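Local structure of putative glycosyltransferase (GalT1) (5HEA) at residues S236-E239 and E240-A243; T194-R197 and L198-A202; I276-Y279 and Q280-N284. The protein probably transfers a sugar from a nucleotide-activated donor, the deposited piece holding the GT-A-type family 2 glycosyltransferase domain and a C-terminal group of helices. All coordinates share one frame; numbering follows the deposited sequence.

Contact 1 (S236-E239 and E240-A243)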
loop_
_atom_site.group_PDB
_atom_site.type_symbol
_atom_site.label_atom_id
_atom_site.label_comp_id
_atom_site.label_asym_id
_atom_site.label_seq_id
_atom_site.Cartn_x
_atom_site.Cartn_y
_atom_site.Cartn_z
ATOM N N SER A 236 -19.030 13.746 13.838
ATOM C CA SER A 236 -18.753 12.845 14.963
ATOM C C SER A 236 -18.327 13.597 16.243
ATOM O O SER A 236 -18.683 13.182 17.352
ATOM C CB SER A 236 -17.735 11.764 14.576
ATOM O OG SER A 236 -16.498 12.351 14.272
ATOM N N ASN A 237 -17.594 14.706 16.095
ATOM C CA ASN A 237 -17.278 15.563 17.249
ATOM C C ASN A 237 -18.530 16.068 17.957
ATOM O O ASN A 237 -18.592 16.059 19.178
ATOM C CB ASN A 237 -16.418 16.781 16.865
ATOM C CG ASN A 237 -14.987 16.406 16.504
ATOM O OD1 ASN A 237 -14.568 15.269 16.697
ATOM N ND2 ASN A 237 -14.228 17.371 15.995
ATOM N N ALA A 238 -19.505 16.553 17.190
ATOM C CA ALA A 238 -20.746 17.072 17.772
ATOM C C ALA A 238 -21.567 15.959 18.463
ATOM O O ALA A 238 -22.170 16.176 19.518
ATOM C CB ALA A 238 -21.588 17.791 16.701
ATOM N N GLU A 239 -21.581 14.770 17.867
ATOM C CA GLU A 239 -22.289 13.619 18.455
ATOM C C GLU A 239 -21.639 13.147 19.751
ATOM O O GLU A 239 -22.305 12.927 20.751
ATOM C CB GLU A 239 -22.376 12.475 17.438
ATOM C CG GLU A 239 -23.372 12.798 16.321
ATOM C CD GLU A 239 -23.226 11.920 15.090
ATOM O OE1 GLU A 239 -22.260 11.128 15.025
ATOM O OE2 GLU A 239 -24.090 12.027 14.184
ATOM N N GLU A 240 -20.323 13.007 19.730
ATOM C CA GLU A 240 -19.561 12.686 20.937
ATOM C C GLU A 240 -19.812 13.713 22.061
ATOM O O GLU A 240 -20.041 13.357 23.226
ATOM C CB GLU A 240 -18.080 12.640 20.545
ATOM C CG GLU A 240 -17.067 12.337 21.641
ATOM C CD GLU A 240 -15.649 12.308 21.067
ATOM O OE1 GLU A 240 -15.240 13.277 20.364
ATOM O OE2 GLU A 240 -14.955 11.297 21.283
ATOM N N ARG A 241 -19.792 14.995 21.711
ATOM C CA ARG A 241 -19.975 16.053 22.708
ATOM C C ARG A 241 -21.390 16.060 23.313
ATOM O O ARG A 241 -21.562 16.221 24.534
ATOM C CB ARG A 241 -19.622 17.424 22.112
ATOM C CG ARG A 241 -20.028 18.619 22.983
ATOM C CD ARG A 241 -19.361 19.920 22.506
ATOM N NE ARG A 241 -19.549 20.210 21.084
ATOM C CZ ARG A 241 -18.564 20.199 20.183
ATOM N NH1 ARG A 241 -17.328 19.908 20.564
ATOM N NH2 ARG A 241 -18.803 20.490 18.902
ATOM N N ILE A 242 -22.402 15.883 22.470
ATOM C CA ILE A 242 -23.771 15.755 22.974
ATOM C C ILE A 242 -23.893 14.567 23.919
ATOM O O ILE A 242 -24.478 14.687 24.995
ATOM C CB ILE A 242 -24.809 15.656 21.828
ATOM C CG1 ILE A 242 -24.947 17.026 21.150
ATOM C CG2 ILE A 242 -26.175 15.154 22.366
ATOM C CD1 ILE A 242 -25.553 16.968 19.752
ATOM N N ALA A 243 -23.323 13.422 23.535
ATOM C CA ALA A 243 -23.426 12.231 24.378
ATOM C C ALA A 243 -22.753 12.419 25.742
ATOM O O ALA A 243 -23.244 11.938 26.763
ATOM C CB ALA A 243 -22.842 10.999 23.657
HETATM O O HOH W 1 -16.132 15.728 20.690
HETATM O O HOH W 2 -22.280 19.249 19.716
#
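The guanidinium of Arg241 has the backbone O of Asn237 over the centre of one face, 4.2 Å above its plane. The CA of Ala238 lies near NH2 at an oblique position. Arg241 CG is anti to the backbone N (chi1 169°) and the chain bends at chi3, which folds the group back over the preceding turn of helix 231-247. Arg241 NH2 forms a salt bridge with Asp192, and the group makes a cation-pi contact with Tyr196. The Arg241 NE N-H is shared between Gln255 OE1 and a water oxygen at 3.2 Å. That water donates to Ala238 O, 3.1 Å away. The same carbonyl oxygen takes the backbone bond from Ile242 N (3.0 Å), and Ile242 CG1 packs 3.3 Å from Ala238 O. A second water bridges Asn237 O and Glu240 OE1, donating to both; its distance to Glu240 OE1 is 2.6 Å. Glu240 keeps an extended chain, and its OE2 makes a salt bridge with Lys285 of the second subunit. Glu239 points away overall, although its CB touches Glu240 N (3.1 Å), and its OE2 is held by Tyr259 and by Lys285 of its own chain. Arg241 is thus paired with Asp192, and each glutamate with a lysine. These cations would probably stabilise the ionised glutamates, and Glu240 carries its pairing across the subunit boundary.

Contact 2 (T194-R197 and L198-A202)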
loop_
_atom_site.group_PDB
_atom_site.type_symbol
_atom_site.label_atom_id
_atom_site.label_comp_id
_atom_site.label_asym_id
_atom_site.label_seq_id
_atom_site.Cartn_x
_atom_site.Cartn_y
_atom_site.Cartn_z
ATOM N N THR A 194 -11.540 18.583 21.496
ATOM C CA THR A 194 -10.665 18.552 22.670
ATOM C C THR A 194 -10.891 19.656 23.713
ATOM O O THR A 194 -10.926 19.375 24.912
ATOM C CB THR A 194 -9.158 18.555 22.235
ATOM O OG1 THR A 194 -8.932 17.504 21.286
ATOM C CG2 THR A 194 -8.237 18.336 23.439
ATOM N N ILE A 195 -11.013 20.902 23.260
ATOM C CA ILE A 195 -11.029 22.052 24.168
ATOM C C ILE A 195 -12.153 21.930 25.195
ATOM O O ILE A 195 -11.934 22.113 26.391
ATOM C CB ILE A 195 -11.095 23.392 23.389
ATOM C CG1 ILE A 195 -9.809 23.579 22.580
ATOM C CG2 ILE A 195 -11.253 24.573 24.338
ATOM C CD1 ILE A 195 -8.532 23.497 23.446
ATOM N N TYR A 196 -13.345 21.569 24.738
ATOM C CA TYR A 196 -14.486 21.470 25.654
ATOM C C TYR A 196 -14.270 20.453 26.774
ATOM O O TYR A 196 -14.802 20.613 27.881
ATOM C CB TYR A 196 -15.784 21.185 24.893
ATOM C CG TYR A 196 -15.973 19.741 24.498
ATOM C CD1 TYR A 196 -15.387 19.234 23.349
ATOM C CD2 TYR A 196 -16.768 18.894 25.261
ATOM C CE1 TYR A 196 -15.570 17.906 22.977
ATOM C CE2 TYR A 196 -16.959 17.565 24.898
ATOM C CZ TYR A 196 -16.357 17.080 23.755
ATOM O OH TYR A 196 -16.537 15.763 23.395
ATOM N N ARG A 197 -13.486 19.410 26.512
ATOM C CA ARG A 197 -13.203 18.446 27.573
ATOM C C ARG A 197 -12.389 19.070 28.711
ATOM O O ARG A 197 -12.585 18.740 29.879
ATOM C CB ARG A 197 -12.543 17.185 27.012
ATOM C CG ARG A 197 -13.436 16.472 25.993
ATOM C CD ARG A 197 -12.843 15.165 25.527
ATOM N NE ARG A 197 -11.987 15.313 24.351
ATOM C CZ ARG A 197 -10.736 14.856 24.271
ATOM N NH1 ARG A 197 -10.196 14.238 25.319
ATOM N NH2 ARG A 197 -10.024 15.001 23.147
ATOM N N LEU A 198 -11.486 19.985 28.381
ATOM C CA LEU A 198 -10.794 20.755 29.418
ATOM C C LEU A 198 -11.758 21.606 30.252
ATOM O O LEU A 198 -11.649 21.666 31.486
ATOM C CB LEU A 198 -9.733 21.647 28.782
ATOM C CG LEU A 198 -8.607 20.860 28.120
ATOM C CD1 LEU A 198 -7.842 21.769 27.153
ATOM C CD2 LEU A 198 -7.678 20.316 29.207
ATOM N N TYR A 199 -12.705 22.260 29.587
ATOM C CA TYR A 199 -13.734 23.032 30.299
ATOM C C TYR A 199 -14.482 22.153 31.321
ATOM O O TYR A 199 -14.736 22.554 32.472
ATOM C CB TYR A 199 -14.764 23.584 29.316
ATOM C CG TYR A 199 -14.290 24.603 28.314
ATOM C CD1 TYR A 199 -13.261 25.484 28.606
ATOM C CD2 TYR A 199 -14.913 24.703 27.070
ATOM C CE1 TYR A 199 -12.847 26.426 27.670
ATOM C CE2 TYR A 199 -14.502 25.634 26.127
ATOM C CZ TYR A 199 -13.475 26.486 26.435
ATOM O OH TYR A 199 -13.088 27.416 25.516
ATOM N N LEU A 200 -14.836 20.943 30.904
ATOM C CA LEU A 200 -15.590 20.037 31.781
ATOM C C LEU A 200 -14.781 19.608 33.015
ATOM O O LEU A 200 -15.349 19.150 34.002
ATOM C CB LEU A 200 -16.095 18.815 30.999
ATOM C CG LEU A 200 -17.133 19.089 29.910
ATOM C CD1 LEU A 200 -17.333 17.855 29.026
ATOM C CD2 LEU A 200 -18.463 19.543 30.532
ATOM N N LYS A 201 -13.459 19.770 32.962
ATOM C CA LYS A 201 -12.604 19.462 34.106
ATOM C C LYS A 201 -12.591 20.618 35.104
ATOM O O LYS A 201 -12.248 20.427 36.267
ATOM C CB LYS A 201 -11.166 19.180 33.653
ATOM C CG LYS A 201 -10.954 17.865 32.909
ATOM C CD LYS A 201 -10.879 16.698 33.868
ATOM C CE LYS A 201 -10.032 15.566 33.293
ATOM N NZ LYS A 201 -8.563 15.804 33.392
ATOM N N ALA A 202 -12.969 21.812 34.654
ATOM C CA ALA A 202 -12.835 23.014 35.486
ATOM C C ALA A 202 -14.013 23.224 36.436
ATOM O O ALA A 202 -15.074 22.625 36.256
ATOM C CB ALA A 202 -12.628 24.249 34.607
#
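Residues 195-201 form a short helix in which Ile195 O accepts a bond from Tyr199 N (3.3 Å) and a weak one from Leu198 N, Tyr196 O accepts from Leu200 N (3.0 Å), and the bond from Lys201 N to Arg197 O is weak. The side chains of Ile195 and Tyr199 meet on one flank. CG2 of Ile195 sits 3.6 Å from CZ of the Tyr199 ring and equally near its hydroxyl oxygen. The other branch of Ile195 ends in CD1, which meets CD1 of Leu198 at 4.1 Å. Over one face of the Tyr199 ring lies the Ile195 carbonyl oxygen, 3.9 Å above the plane and offset toward the rim. The ring also leans on the backbone of the next residue, with Tyr199 CD2 3.6 Å from Tyr196 CA. Its hydroxyl reaches Thr164 O. The helix lies between the mixed beta-sheet of the GT-A-type domain and helix 231-247. On the sheet side Ile195 and Leu198 pack on Phe173 of strand 171-174, and Tyr199 touches Ile116 of strand 116-125. Tyr196 faces the other partner, touching Glu240 and Leu244 of helix 231-247. The Tyr196 CG stands between the backbone N and the carbonyl carbon (chi1 80°), and this sets the ring beside both Arg197 and Leu200. CG of Arg197 lies over one face, 3.7 Å above the plane and offset toward the rim. CD1 of Leu200 approaches the same ring obliquely, 3.9 Å from Tyr196 CD2. Leu200 CG rests against Tyr196 O, the oxygen that takes its own backbone N-H. One residue on, CG of Lys201 lies against Arg197 O.

Contact 3 (I276-Y279 and Q280-N284); sequences IELY and QQCCN
The first two turns of helix 276-291 carry a Cys sulfur-aromatic contact between Tyr279 and Cys283, beside two disulfides, Cys282 with Cys266 and Cys283 with Cys267, that tie this helix to helix 253-272. The sulfur in the aromatic contact is therefore a disulfide sulfur. Cys283 SG lies 4.3 Å from the centroid of the Tyr279 ring and 51° off the ring normal, an oblique approach. It touches the CD1-CE1 side, with Cys283 SG 3.5 Å from Tyr279 CE1. The first torsion of Tyr279 (chi1 139°) lies away from the staggered positions. Turned this way, the ring lies by the Cys283 sulfur and by the backbone N of Gln280, which is 3.2 Å from Tyr279 CG. In Cys283 the sulfur is anti to the carbonyl carbon, which turns it back toward the preceding turn and within 3.4 Å of Tyr279 O. The same Tyr279 O accepts the backbone bond from Cys283 N. A similar step joins Leu278 and Cys282. The Cys282 sulfur meets CD1 of Leu278 at 4.1 Å, and Cys282 N donates to Leu278 O at 3.0 Å. On another side of the helix, Gln280 CB packs 3.5 Å from Glu277 O, and CG of Gln281 lies against the same oxygen. Gln280 NE2 bonds to Gly180 O and Glu277 OE2 to Leu185 N, both of the second subunit, while the Tyr279 ring meets His66 of the third subunit with planes at about 80°. Within the chain, Tyr279 packs on Ala270 and Leu271 of helix 253-272, whereas Leu278 and Cys282 reach Ile231 and Ile235, respectively, of helix 231-247.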
loop_
_atom_site.group_PDB
_atom_site.type_symbol
_atom_site.label_atom_id
_atom_site.label_comp_id
_atom_site.label_asym_id
_atom_site.label_seq_id
_atom_site.Cartn_x
_atom_site.Cartn_y
_atom_site.Cartn_z
ATOM N N ILE A 276 -19.917 9.870 -0.572
ATOM C CA ILE A 276 -21.293 9.416 -0.709
ATOM C C ILE A 276 -21.869 8.731 0.534
ATOM O O ILE A 276 -23.012 8.992 0.897
ATOM C CB ILE A 276 -21.478 8.565 -1.986
ATOM C CG1 ILE A 276 -21.032 9.372 -3.202
ATOM C CG2 ILE A 276 -22.931 8.128 -2.141
ATOM C CD1 ILE A 276 -21.785 10.701 -3.383
ATOM N N GLU A 277 -21.099 7.881 1.207
ATOM C CA GLU A 277 -21.634 7.263 2.418
ATOM C C GLU A 277 -21.894 8.310 3.513
ATOM O O GLU A 277 -22.906 8.261 4.221
ATOM C CB GLU A 277 -20.730 6.156 2.957
ATOM C CG GLU A 277 -21.314 5.536 4.215
ATOM C CD GLU A 277 -20.560 4.313 4.680
ATOM O OE1 GLU A 277 -19.318 4.379 4.796
ATOM O OE2 GLU A 277 -21.213 3.281 4.926
ATOM N N LEU A 278 -20.986 9.272 3.633
ATOM C CA LEU A 278 -21.180 10.366 4.578
ATOM C C LEU A 278 -22.432 11.165 4.228
ATOM O O LEU A 278 -23.232 11.494 5.108
ATOM C CB LEU A 278 -19.945 11.262 4.599
ATOM C CG LEU A 278 -19.977 12.412 5.592
ATOM C CD1 LEU A 278 -20.106 11.857 7.012
ATOM C CD2 LEU A 278 -18.708 13.225 5.425
ATOM N N TYR A 279 -22.616 11.464 2.940
ATOM C CA TYR A 279 -23.808 12.193 2.508
ATOM C C TYR A 279 -25.084 11.457 2.908
ATOM O O TYR A 279 -26.020 12.053 3.445
ATOM C CB TYR A 279 -23.765 12.472 0.993
ATOM C CG TYR A 279 -25.093 12.295 0.273
ATOM C CD1 TYR A 279 -26.015 13.332 0.198
ATOM C CD2 TYR A 279 -25.413 11.091 -0.340
ATOM C CE1 TYR A 279 -27.232 13.165 -0.464
ATOM C CE2 TYR A 279 -26.624 10.916 -0.996
ATOM C CZ TYR A 279 -27.522 11.955 -1.056
ATOM O OH TYR A 279 -28.718 11.769 -1.714
ATOM N N GLN A 280 -25.102 10.154 2.667
ATOM C CA GLN A 280 -26.256 9.327 2.992
ATOM C C GLN A 280 -26.567 9.396 4.491
ATOM O O GLN A 280 -27.727 9.568 4.884
ATOM C CB GLN A 280 -25.996 7.880 2.547
ATOM C CG GLN A 280 -27.064 6.869 2.960
ATOM C CD GLN A 280 -26.667 5.994 4.169
ATOM O OE1 GLN A 280 -25.561 5.443 4.247
ATOM N NE2 GLN A 280 -27.596 5.855 5.112
ATOM N N GLN A 281 -25.531 9.282 5.322
ATOM C CA GLN A 281 -25.715 9.242 6.769
ATOM C C GLN A 281 -26.255 10.566 7.294
ATOM O O GLN A 281 -27.219 10.590 8.068
ATOM C CB GLN A 281 -24.407 8.848 7.483
ATOM C CG GLN A 281 -24.034 7.358 7.319
ATOM C CD GLN A 281 -24.869 6.422 8.210
ATOM O OE1 GLN A 281 -25.316 6.806 9.303
ATOM N NE2 GLN A 281 -25.077 5.184 7.743
ATOM N N CYS A 282 -25.639 11.666 6.859
ATOM C CA CYS A 282 -26.047 13.001 7.292
ATOM C C CYS A 282 -27.434 13.387 6.822
ATOM O O CYS A 282 -28.215 13.982 7.569
ATOM C CB CYS A 282 -25.050 14.052 6.795
ATOM S SG CYS A 282 -23.477 14.028 7.696
ATOM N N CYS A 283 -27.739 13.085 5.566
ATOM C CA CYS A 283 -29.077 13.367 5.059
ATOM C C CYS A 283 -30.146 12.572 5.768
ATOM O O CYS A 283 -31.241 13.076 6.000
ATOM C CB CYS A 283 -29.160 13.120 3.554
ATOM S SG CYS A 283 -28.312 14.401 2.653
ATOM N N ASN A 284 -29.841 11.326 6.107
ATOM C CA ASN A 284 -30.801 10.506 6.839
ATOM C C ASN A 284 -31.038 11.062 8.235
ATOM O O ASN A 284 -32.180 11.163 8.678
ATOM C CB ASN A 284 -30.337 9.051 6.904
ATOM C CG ASN A 284 -31.144 8.216 7.892
ATOM O OD1 ASN A 284 -32.369 8.110 7.795
ATOM N ND2 ASN A 284 -30.453 7.605 8.837
#

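How the contacts relate
The three contacts follow one another along the chain in the order 2, 1, 3. Contacts 1 and 2 touch, with centres about 14 Å apart. There Arg241 NH1 lies 3.5 Å from Tyr196 CD1, joining helix 231-247 to the short helix beside the sheet. Contact 3 lies farther out, about 17 Å from contact 1 between centres, with nearest atoms about 7 Å apart. Contacts 2 and 3 are about 30 Å apart between centres and about 17 Å at their nearest atoms. Yet they meet between chains: Arg197 of one subunit packs on Gln281 of the second subunit. All three contacts touch the second subunit, and contact 3 also meets the third.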